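Local coordinates for protein siroheme decarboxylase (Hydrogenobacter thermophilus, PDB 4CH7) that catalyses the decarboxylation of siroheme to 12,18-didecarboxysiroheme, a step in the biosynthesis of heme d1, at residues Y57-L61 with L62-S66; E117-V120 with R121-E125; A210-R214 with G215-R219. All blocks are in the same frame, centred on the assembly; numbering follows the deposited sequence.

Interaction 1: residues Y57-L61 with L62-S66; sequences YDSRL and LGYDS
Leu62 folds back over the turn it closes and lies against Tyr57, the two side chains crossing at about a right angle. Its CB sits 3.3 Å from Ser59 O and its CG an equal distance from Asp58 O, so the base of the side chain covers both carbonyls. Beyond the branch, CD1 reaches Tyr57 CB at 3.7 Å, while Leu62 CD2 comes obliquely to the Tyr57 ring, nearest the ring's own CD1. With CG anti to its own carbonyl carbon (chi1 -69°), the fork is brought over Asp58 and Tyr57. With an alanine here, Tyr57 CB would probably lose its cover and a gap open toward Val176 and Val216, which Leu62 also touches. The backbone beneath is closely tied: Leu62 N donates to Asp58 O at 3.1 Å, Gly63 N to Arg60 O at 2.9 Å, and Tyr64 N to Ser59 O at 3.1 Å. Ser59 OG lies alongside Tyr64 CB, 3.5 Å away. Gly63 has a phi of 105°, where a side chain would jam against the preceding carbonyl oxygen. Asp58 OD1 takes Leu61 N on its anti lone pair, an Asx motif at the start of this turn between strand 53-57 and barrel strand 65-71.

Interaction 2: residues E117-V120 with R121-E125; sequences EDVV and RLMAE
Glu117 meets the second half of this helix through its backbone, its carbonyl oxygen accepting from Arg121 N, while its carboxylate turns away to a salt bridge with Arg136. Asp118 comes next and carries the polar side of the contact. Its OD1 receives Arg121 NH2 at 3.2 Å in a salt bridge whose N-H points almost straight at the oxygen (171°). The oxygen lies in the guanidinium plane, yet the nitrogen meets it from above the carboxylate plane, the two flat groups standing 78° apart. The arginine gets there with CG anti to its backbone N (chi1 168°) and a bend at chi3, which brings it alongside the aspartate. The carbonyl of Asp118 accepts from Leu122 N at 3.0 Å, and Leu122 CG packs 3.3 Å from that same oxygen. Val119 takes the apolar side: its CG1 touches CE of the selenomethionine Met123 at 3.6 Å, the two side chains running side by side, and its O accepts from Met123 N. Val120 completes the segment by receiving Ala124 N on its O at 2.8 Å. Helix 116-126 thus lays Val119, Val120 and Met123 on Leu107 of strand 103-109, and sets Val120 and Ala124 against Tyr132 of strand 132-139, while Leu122 meets Ile332 and Leu335 of helix 323-335, and Met123 its Trp327.

Interaction 3: residues A210-R214 with G215-R219; sequences ALKER and GVLRR
A Schellman motif ends helix 201-213 and turns the chain into strand 217-222, the helix-to-strand passage of the second helix-turn-helix domain, with Leu211 packing on Val216 and Leu217 across the turn. Gly215 makes the reversal at a phi of 84°; a CB there would clash with Arg214 O. Its N makes a weak bond to Lys212 O, 3.0 Å away. Leu217 N reaches Leu211 O over the same distance in a straighter bond (171° at the hydrogen), although it approaches from above the carbonyl plane. Apolar side chains fill the inside of the turn. Leu211 CD2 lies 3.9 Å from Val216 CB, and Leu211 CB faces Leu217 CB at 4.1 Å. That same methyl, Leu211 CD2, also covers one face of the Arg214 guanidinium, offset toward its rim, while the Val216 side chain lies beside that of Arg214, its CG2 near the arginine's CB, NE and NH2. Arg214 NH1 continues to a salt bridge with Glu172. Farther on, Arg218 and Arg219 both face Ile56 in a classic beta bulge. Lys212 lies along the start of the strand, bent at chi2 and chi3, and its NZ forms a salt bridge with Asp15. Beneath that chain, Lys212 CA points its hydrogen at Leu217 O, a CA-H...O contact of 3.3 Å.

Overall arrangement
Interactions 1, 2 and 3 follow one another along the chain, yet interactions 1 and 3 are the neighbours in space, their centres about 12 Å apart. They touch at the end of the two-stranded antiparallel sheet of strands 53-57 and 217-222, where Asp58 N probably bonds to Val216 O and the Asp58 carboxylate forms a salt bridge with Arg218. The second helix-turn-helix domain is thereby joined to the linker leading from the first into the barrel. Interaction 2 lies about 20 Å from interaction 1 and 32 Å from interaction 3, between centres, on helix 116-126 outside the barrel. Arg136 connects it indirectly to interaction 1, forming salt bridges with both Asp65 and Glu117.

Interaction 1: residues Y57-L61 with L62-S66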
ATOM      1  N   TYR A  57       2.412  -6.357   6.588  1.00 56.68           N
ATOM      2  CA  TYR A  57       2.144  -7.647   5.963  1.00 53.40           C
ATOM      3  C   TYR A  57       2.229  -7.539   4.445  1.00 52.89           C
ATOM      4  O   TYR A  57       1.871  -6.507   3.876  1.00 59.64           O
ATOM      5  CB  TYR A  57       0.764  -8.167   6.377  1.00 50.26           C
ATOM      6  CG  TYR A  57       0.685  -8.626   7.816  1.00 44.25           C
ATOM      7  CD1 TYR A  57       1.108  -9.895   8.179  1.00 49.51           C
ATOM      8  CD2 TYR A  57       0.184  -7.794   8.810  1.00 42.43           C
ATOM      9  CE1 TYR A  57       1.041 -10.324   9.488  1.00 50.66           C
ATOM     10  CE2 TYR A  57       0.113  -8.217  10.126  1.00 48.00           C
ATOM     11  CZ  TYR A  57       0.542  -9.483  10.456  1.00 50.70           C
ATOM     12  OH  TYR A  57       0.476  -9.915  11.761  1.00 47.00           O
ATOM     13  N   ASP A  58       2.710  -8.594   3.793  1.00 58.83           N
ATOM     14  CA  ASP A  58       2.769  -8.612   2.337  1.00 60.33           C
ATOM     15  C   ASP A  58       1.390  -8.938   1.770  1.00 63.52           C
ATOM     16  O   ASP A  58       0.842 -10.007   2.036  1.00 52.29           O
ATOM     17  CB  ASP A  58       3.806  -9.622   1.848  1.00 63.58           C
ATOM     18  CG  ASP A  58       3.956  -9.619   0.341  1.00 62.47           C
ATOM     19  OD1 ASP A  58       3.114 -10.235  -0.341  1.00 67.40           O
ATOM     20  OD2 ASP A  58       4.922  -9.010  -0.159  1.00 72.75           O
ATOM     21  N   SER A  59       0.842  -8.008   0.994  1.00 58.06           N
ATOM     22  CA  SER A  59      -0.516  -8.119   0.460  1.00 65.08           C
ATOM     23  C   SER A  59      -0.806  -9.448  -0.242  1.00 63.11           C
ATOM     24  O   SER A  59      -1.761 -10.141   0.109  1.00 64.23           O
ATOM     25  CB  SER A  59      -0.805  -6.950  -0.486  1.00 54.90           C
ATOM     26  OG  SER A  59      -2.098  -7.046  -1.050  1.00 71.87           O
ATOM     27  N   ARG A  60       0.016  -9.802  -1.226  1.00 63.43           N
ATOM     28  CA  ARG A  60      -0.224 -11.016  -2.005  1.00 64.32           C
ATOM     29  C   ARG A  60       0.067 -12.304  -1.230  1.00 65.89           C
ATOM     30  O   ARG A  60      -0.559 -13.336  -1.478  1.00 59.70           O
ATOM     31  CB  ARG A  60       0.541 -10.987  -3.335  1.00 62.07           C
ATOM     32  CG  ARG A  60       2.032 -10.703  -3.222  1.00 72.24           C
ATOM     33  CD  ARG A  60       2.737 -10.956  -4.549  1.00 80.02           C
ATOM     34  NE  ARG A  60       2.625 -12.351  -4.960  1.00 75.79           N
ATOM     35  CZ  ARG A  60       3.496 -13.299  -4.630  1.00 82.13           C
ATOM     36  NH1 ARG A  60       4.551 -13.003  -3.883  1.00 76.18           N
ATOM     37  NH2 ARG A  60       3.313 -14.544  -5.045  1.00 78.30           N
ATOM     38  N   LEU A  61       1.011 -12.243  -0.296  1.00 57.96           N
ATOM     39  CA  LEU A  61       1.340 -13.406   0.527  1.00 65.99           C
ATOM     40  C   LEU A  61       0.233 -13.691   1.545  1.00 61.23           C
ATOM     41  O   LEU A  61       0.133 -14.799   2.076  1.00 62.14           O
ATOM     42  CB  LEU A  61       2.703 -13.231   1.203  1.00 63.39           C
ATOM     43  CG  LEU A  61       3.870 -13.309   0.216  1.00 63.86           C
ATOM     44  CD1 LEU A  61       5.206 -12.997   0.864  1.00 65.30           C
ATOM     45  CD2 LEU A  61       3.901 -14.679  -0.434  1.00 68.37           C
ATOM     46  N   LEU A  62      -0.599 -12.685   1.799  1.00 56.68           N
ATOM     47  CA  LEU A  62      -1.810 -12.870   2.590  1.00 59.63           C
ATOM     48  C   LEU A  62      -2.863 -13.579   1.746  1.00 59.23           C
ATOM     49  O   LEU A  62      -3.800 -14.180   2.275  1.00 57.02           O
ATOM     50  CB  LEU A  62      -2.359 -11.526   3.077  1.00 53.13           C
ATOM     51  CG  LEU A  62      -1.548 -10.758   4.121  1.00 62.24           C
ATOM     52  CD1 LEU A  62      -2.166  -9.400   4.419  1.00 63.27           C
ATOM     53  CD2 LEU A  62      -1.423 -11.571   5.392  1.00 59.38           C
ATOM     54  N   GLY A  63      -2.702 -13.507   0.428  1.00 57.14           N
ATOM     55  CA  GLY A  63      -3.670 -14.083  -0.485  1.00 60.73           C
ATOM     56  C   GLY A  63      -4.522 -13.015  -1.131  1.00 62.70           C
ATOM     57  O   GLY A  63      -5.483 -13.317  -1.842  1.00 58.10           O
ATOM     58  N   TYR A  64      -4.174 -11.759  -0.876  1.00 53.71           N
ATOM     59  CA  TYR A  64      -4.880 -10.645  -1.486  1.00 55.77           C
ATOM     60  C   TYR A  64      -4.394 -10.406  -2.907  1.00 55.21           C
ATOM     61  O   TYR A  64      -3.192 -10.276  -3.151  1.00 66.97           O
ATOM     62  CB  TYR A  64      -4.715  -9.371  -0.654  1.00 56.78           C
ATOM     63  CG  TYR A  64      -5.785  -9.176   0.397  1.00 53.24           C
ATOM     64  CD1 TYR A  64      -5.793  -9.935   1.559  1.00 59.47           C
ATOM     65  CD2 TYR A  64      -6.779  -8.222   0.233  1.00 54.49           C
ATOM     66  CE1 TYR A  64      -6.765  -9.758   2.521  1.00 55.59           C
ATOM     67  CE2 TYR A  64      -7.756  -8.036   1.193  1.00 54.65           C
ATOM     68  CZ  TYR A  64      -7.743  -8.808   2.335  1.00 60.12           C
ATOM     69  OH  TYR A  64      -8.710  -8.633   3.298  1.00 69.30           O
ATOM     70  N   ASP A  65      -5.333 -10.365  -3.847  1.00 54.37           N
ATOM     71  CA  ASP A  65      -5.020  -9.902  -5.187  1.00 50.78           C
ATOM     72  C   ASP A  65      -5.278  -8.404  -5.222  1.00 50.76           C
ATOM     73  O   ASP A  65      -6.388  -7.951  -4.928  1.00 56.45           O
ATOM     74  CB  ASP A  65      -5.875 -10.611  -6.236  1.00 50.15           C
ATOM     75  CG  ASP A  65      -5.320 -10.452  -7.643  1.00 57.91           C
ATOM     76  OD1 ASP A  65      -4.347  -9.687  -7.823  1.00 49.75           O
ATOM     77  OD2 ASP A  65      -5.861 -11.088  -8.571  1.00 48.41           O
ATOM     78  N   SER A  66      -4.246  -7.637  -5.555  1.00 46.76           N
ATOM     79  CA  SER A  66      -4.379  -6.190  -5.637  1.00 55.42           C
ATOM     80  C   SER A  66      -3.940  -5.677  -7.002  1.00 48.70           C
ATOM     81  O   SER A  66      -3.001  -6.202  -7.603  1.00 53.04           O
ATOM     82  CB  SER A  66      -3.587  -5.502  -4.522  1.00 47.74           C
ATOM     83  OG  SER A  66      -2.216  -5.848  -4.572  1.00 63.96           O
TER

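Interaction 2: residues E117-V120 with R121-E125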
ATOM      1  N   GLU A 117     -10.975  -9.367 -11.153  1.00 42.33           N
ATOM      2  CA  GLU A 117     -11.576  -9.032 -12.444  1.00 47.33           C
ATOM      3  C   GLU A 117     -13.103  -9.044 -12.419  1.00 44.89           C
ATOM      4  O   GLU A 117     -13.748  -8.262 -13.121  1.00 45.10           O
ATOM      5  CB  GLU A 117     -11.079  -9.992 -13.526  1.00 52.11           C
ATOM      6  CG  GLU A 117      -9.759  -9.590 -14.168  1.00 56.27           C
ATOM      7  CD  GLU A 117      -8.552  -9.858 -13.286  1.00 48.60           C
ATOM      8  OE1 GLU A 117      -8.715 -10.421 -12.186  1.00 49.11           O
ATOM      9  OE2 GLU A 117      -7.431  -9.509 -13.705  1.00 54.86           O
ATOM     10  N   ASP A 118     -13.676  -9.943 -11.623  1.00 47.85           N
ATOM     11  CA  ASP A 118     -15.124 -10.011 -11.474  1.00 51.12           C
ATOM     12  C   ASP A 118     -15.626  -8.807 -10.679  1.00 55.00           C
ATOM     13  O   ASP A 118     -16.617  -8.176 -11.046  1.00 47.23           O
ATOM     14  CB  ASP A 118     -15.541 -11.311 -10.779  1.00 43.94           C
ATOM     15  CG  ASP A 118     -15.305 -12.538 -11.641  1.00 53.81           C
ATOM     16  OD1 ASP A 118     -15.645 -12.501 -12.842  1.00 54.39           O
ATOM     17  OD2 ASP A 118     -14.779 -13.541 -11.114  1.00 55.17           O
ATOM     18  N   VAL A 119     -14.927  -8.504  -9.588  1.00 48.49           N
ATOM     19  CA  VAL A 119     -15.249  -7.362  -8.736  1.00 49.52           C
ATOM     20  C   VAL A 119     -15.336  -6.056  -9.527  1.00 52.78           C
ATOM     21  O   VAL A 119     -16.301  -5.309  -9.388  1.00 58.57           O
ATOM     22  CB  VAL A 119     -14.220  -7.210  -7.593  1.00 55.36           C
ATOM     23  CG1 VAL A 119     -14.480  -5.951  -6.793  1.00 50.95           C
ATOM     24  CG2 VAL A 119     -14.250  -8.427  -6.686  1.00 54.81           C
ATOM     25  N   VAL A 120     -14.335  -5.796 -10.364  0.55 47.29           N
ATOM     26  CA  VAL A 120     -14.302  -4.563 -11.147  0.55 48.26           C
ATOM     27  C   VAL A 120     -15.356  -4.553 -12.255  0.55 50.36           C
ATOM     28  O   VAL A 120     -15.888  -3.498 -12.598  0.55 48.90           O
ATOM     29  CB  VAL A 120     -12.895  -4.286 -11.739  0.55 49.71           C
ATOM     30  CG1 VAL A 120     -11.844  -4.328 -10.650  0.55 42.00           C
ATOM     31  CG2 VAL A 120     -12.549  -5.284 -12.832  0.55 49.36           C
ATOM     32  N   ARG A 121     -15.653  -5.727 -12.809  1.00 48.16           N
ATOM     33  CA  ARG A 121     -16.681  -5.855 -13.843  1.00 45.00           C
ATOM     34  C   ARG A 121     -18.035  -5.439 -13.280  1.00 42.70           C
ATOM     35  O   ARG A 121     -18.771  -4.663 -13.894  1.00 50.48           O
ATOM     36  CB  ARG A 121     -16.753  -7.295 -14.370  1.00 48.57           C
ATOM     37  CG  ARG A 121     -17.974  -7.579 -15.238  1.00 49.61           C
ATOM     38  CD  ARG A 121     -17.976  -9.007 -15.772  1.00 43.25           C
ATOM     39  NE  ARG A 121     -17.825 -10.003 -14.714  1.00 49.88           N
ATOM     40  CZ  ARG A 121     -18.831 -10.489 -13.992  1.00 56.06           C
ATOM     41  NH1 ARG A 121     -20.070 -10.070 -14.200  1.00 58.12           N
ATOM     42  NH2 ARG A 121     -18.601 -11.396 -13.053  1.00 58.52           N
ATOM     43  N   LEU A 122     -18.340  -5.953 -12.093  1.00 46.44           N
ATOM     44  CA  LEU A 122     -19.578  -5.627 -11.402  1.00 53.14           C
ATOM     45  C   LEU A 122     -19.617  -4.155 -10.987  1.00 53.23           C
ATOM     46  O   LEU A 122     -20.672  -3.524 -11.033  1.00 52.69           O
ATOM     47  CB  LEU A 122     -19.753  -6.545 -10.191  1.00 50.92           C
ATOM     48  CG  LEU A 122     -19.880  -8.025 -10.553  1.00 56.63           C
ATOM     49  CD1 LEU A 122     -19.751  -8.916  -9.332  1.00 56.57           C
ATOM     50  CD2 LEU A 122     -21.195  -8.278 -11.264  1.00 51.06           C
HETATM   51  N   MSE A 123     -18.463  -3.618 -10.594  1.00 50.47           N
HETATM   52  CA  MSE A 123     -18.336  -2.198 -10.277  1.00 48.46           C
HETATM   53  C   MSE A 123     -18.642  -1.356 -11.510  1.00 49.95           C
HETATM   54  O   MSE A 123     -19.479  -0.456 -11.472  1.00 57.32           O
HETATM   55  CB  MSE A 123     -16.917  -1.875  -9.802  1.00 47.94           C
HETATM   56  CG  MSE A 123     -16.574  -2.287  -8.373  1.00 55.58           C
HETATM   57 SE   MSE A 123     -14.704  -1.864  -8.019  1.00 63.85          SE
HETATM   58  CE  MSE A 123     -14.538  -2.445  -6.197  1.00 38.60           C
ATOM     59  N   ALA A 124     -17.948  -1.655 -12.603  1.00 46.98           N
ATOM     60  CA  ALA A 124     -18.104  -0.917 -13.854  1.00 54.68           C
ATOM     61  C   ALA A 124     -19.510  -1.055 -14.428  1.00 57.22           C
ATOM     62  O   ALA A 124     -20.047  -0.108 -15.000  1.00 55.78           O
ATOM     63  CB  ALA A 124     -17.073  -1.379 -14.867  1.00 51.56           C
ATOM     64  N   GLU A 125     -20.097  -2.239 -14.283  1.00 49.79           N
ATOM     65  CA  GLU A 125     -21.456  -2.483 -14.758  1.00 54.89           C
ATOM     66  C   GLU A 125     -22.463  -1.637 -13.978  1.00 58.39           C
ATOM     67  O   GLU A 125     -23.360  -1.022 -14.560  1.00 56.82           O
ATOM     68  CB  GLU A 125     -21.809  -3.966 -14.627  1.00 55.36           C
ATOM     69  CG  GLU A 125     -23.216  -4.306 -15.099  1.00 55.61           C
ATOM     70  CD  GLU A 125     -23.690  -5.661 -14.620  1.00 58.85           C
ATOM     71  OE1 GLU A 125     -22.839  -6.504 -14.274  1.00 56.46           O
ATOM     72  OE2 GLU A 125     -24.919  -5.881 -14.591  1.00 65.77           O
TER

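Interaction 3: residues A210-R214 with G215-R219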
ATOM      1  N   ALA A 210       7.207 -17.573  11.888  1.00 47.39           N
ATOM      2  CA  ALA A 210       7.001 -18.402  10.704  1.00 47.65           C
ATOM      3  C   ALA A 210       6.455 -17.589   9.533  1.00 45.56           C
ATOM      4  O   ALA A 210       6.856 -17.795   8.387  1.00 48.98           O
ATOM      5  CB  ALA A 210       6.072 -19.559  11.026  1.00 42.80           C
ATOM      6  N   LEU A 211       5.527 -16.683   9.826  1.00 46.56           N
ATOM      7  CA  LEU A 211       4.985 -15.782   8.816  1.00 48.45           C
ATOM      8  C   LEU A 211       6.077 -14.861   8.276  1.00 50.40           C
ATOM      9  O   LEU A 211       6.077 -14.512   7.094  1.00 47.47           O
ATOM     10  CB  LEU A 211       3.829 -14.960   9.390  1.00 47.33           C
ATOM     11  CG  LEU A 211       2.541 -15.720   9.699  1.00 51.67           C
ATOM     12  CD1 LEU A 211       1.522 -14.828  10.382  1.00 48.27           C
ATOM     13  CD2 LEU A 211       1.965 -16.302   8.425  1.00 57.30           C
ATOM     14  N   LYS A 212       7.006 -14.472   9.147  1.00 53.43           N
ATOM     15  CA  LYS A 212       8.128 -13.633   8.741  1.00 48.64           C
ATOM     16  C   LYS A 212       9.107 -14.425   7.878  1.00 58.19           C
ATOM     17  O   LYS A 212       9.635 -13.909   6.892  1.00 53.75           O
ATOM     18  CB  LYS A 212       8.844 -13.045   9.959  1.00 51.65           C
ATOM     19  CG  LYS A 212       9.984 -12.111   9.592  1.00 54.60           C
ATOM     20  CD  LYS A 212       9.892 -10.787  10.331  1.00 57.87           C
ATOM     21  CE  LYS A 212      10.662 -10.819  11.634  1.00 60.79           C
ATOM     22  NZ  LYS A 212      10.732  -9.480  12.280  1.00 65.27           N
ATOM     23  N   GLU A 213       9.335 -15.683   8.251  1.00 53.97           N
ATOM     24  CA  GLU A 213      10.180 -16.575   7.466  1.00 62.91           C
ATOM     25  C   GLU A 213       9.593 -16.761   6.069  1.00 65.02           C
ATOM     26  O   GLU A 213      10.324 -16.884   5.085  1.00 71.34           O
ATOM     27  CB  GLU A 213      10.303 -17.936   8.152  1.00 64.49           C
ATOM     28  CG  GLU A 213      10.942 -17.899   9.531  1.00 69.85           C
ATOM     29  CD  GLU A 213      10.526 -19.079  10.389  1.00 72.06           C
ATOM     30  OE1 GLU A 213      10.137 -20.121   9.819  1.00 81.41           O
ATOM     31  OE2 GLU A 213      10.582 -18.961  11.632  1.00 65.90           O
ATOM     32  N   ARG A 214       8.265 -16.778   5.997  1.00 60.31           N
ATOM     33  CA  ARG A 214       7.562 -16.973   4.736  1.00 52.05           C
ATOM     34  C   ARG A 214       7.380 -15.660   3.981  1.00 59.72           C
ATOM     35  O   ARG A 214       6.928 -15.656   2.835  1.00 60.86           O
ATOM     36  CB  ARG A 214       6.202 -17.630   4.984  1.00 57.13           C
ATOM     37  CG  ARG A 214       6.286 -19.082   5.439  1.00 54.50           C
ATOM     38  CD  ARG A 214       5.013 -19.515   6.153  1.00 55.82           C
ATOM     39  NE  ARG A 214       3.813 -19.184   5.392  1.00 56.59           N
ATOM     40  CZ  ARG A 214       2.573 -19.318   5.853  1.00 58.18           C
ATOM     41  NH1 ARG A 214       2.362 -19.778   7.076  1.00 61.68           N
ATOM     42  NH2 ARG A 214       1.539 -18.987   5.092  1.00 64.37           N
ATOM     43  N   GLY A 215       7.732 -14.547   4.618  1.00 54.80           N
ATOM     44  CA  GLY A 215       7.617 -13.247   3.981  1.00 53.34           C
ATOM     45  C   GLY A 215       6.227 -12.646   4.081  1.00 58.68           C
ATOM     46  O   GLY A 215       5.998 -11.522   3.630  1.00 57.07           O
ATOM     47  N   VAL A 216       5.297 -13.404   4.659  1.00 58.93           N
ATOM     48  CA  VAL A 216       3.938 -12.922   4.885  1.00 55.40           C
ATOM     49  C   VAL A 216       3.990 -11.710   5.802  1.00 55.13           C
ATOM     50  O   VAL A 216       3.290 -10.715   5.585  1.00 58.78           O
ATOM     51  CB  VAL A 216       3.058 -14.006   5.528  1.00 52.10           C
ATOM     52  CG1 VAL A 216       1.618 -13.532   5.626  1.00 50.43           C
ATOM     53  CG2 VAL A 216       3.138 -15.296   4.731  1.00 57.98           C
ATOM     54  N   LEU A 217       4.827 -11.809   6.830  1.00 53.02           N
ATOM     55  CA  LEU A 217       5.128 -10.676   7.692  1.00 52.29           C
ATOM     56  C   LEU A 217       6.460 -10.076   7.263  1.00 56.90           C
ATOM     57  O   LEU A 217       7.501 -10.723   7.374  1.00 59.69           O
ATOM     58  CB  LEU A 217       5.195 -11.106   9.160  1.00 45.78           C
ATOM     59  CG  LEU A 217       5.500 -10.008  10.184  1.00 54.23           C
ATOM     60  CD1 LEU A 217       4.458  -8.915  10.102  1.00 46.40           C
ATOM     61  CD2 LEU A 217       5.571 -10.572  11.594  1.00 47.25           C
ATOM     62  N   ARG A 218       6.427  -8.843   6.764  1.00 52.84           N
ATOM     63  CA  ARG A 218       7.649  -8.166   6.347  1.00 60.48           C
ATOM     64  C   ARG A 218       8.471  -7.731   7.547  1.00 54.83           C
ATOM     65  O   ARG A 218       9.650  -8.079   7.667  1.00 62.79           O
ATOM     66  CB  ARG A 218       7.333  -6.943   5.487  1.00 52.41           C
ATOM     67  CG  ARG A 218       6.979  -7.248   4.040  1.00 70.62           C
ATOM     68  CD  ARG A 218       6.831  -5.958   3.252  1.00 73.74           C
ATOM     69  NE  ARG A 218       6.510  -6.192   1.849  1.00 79.95           N
ATOM     70  CZ  ARG A 218       5.446  -5.690   1.231  1.00 79.85           C
ATOM     71  NH1 ARG A 218       4.595  -4.917   1.891  1.00 76.60           N
ATOM     72  NH2 ARG A 218       5.236  -5.955  -0.050  1.00 83.78           N
ATOM     73  N   ARG A 219       7.830  -6.973   8.432  1.00 48.24           N
ATOM     74  CA  ARG A 219       8.497  -6.390   9.586  1.00 54.55           C
ATOM     75  C   ARG A 219       7.480  -5.709  10.486  1.00 47.57           C
ATOM     76  O   ARG A 219       6.325  -5.518  10.103  1.00 55.29           O
ATOM     77  CB  ARG A 219       9.525  -5.359   9.121  1.00 59.83           C
ATOM     78  CG  ARG A 219       8.912  -4.218   8.334  1.00 65.37           C
ATOM     79  CD  ARG A 219       9.869  -3.680   7.285  1.00 73.66           C
ATOM     80  NE  ARG A 219      11.044  -3.052   7.878  1.00 70.21           N
ATOM     81  CZ  ARG A 219      11.088  -1.782   8.267  1.00 80.34           C
ATOM     82  NH1 ARG A 219      10.022  -1.007   8.129  1.00 84.76           N
ATOM     83  NH2 ARG A 219      12.197  -1.286   8.796  1.00 73.74           N
TER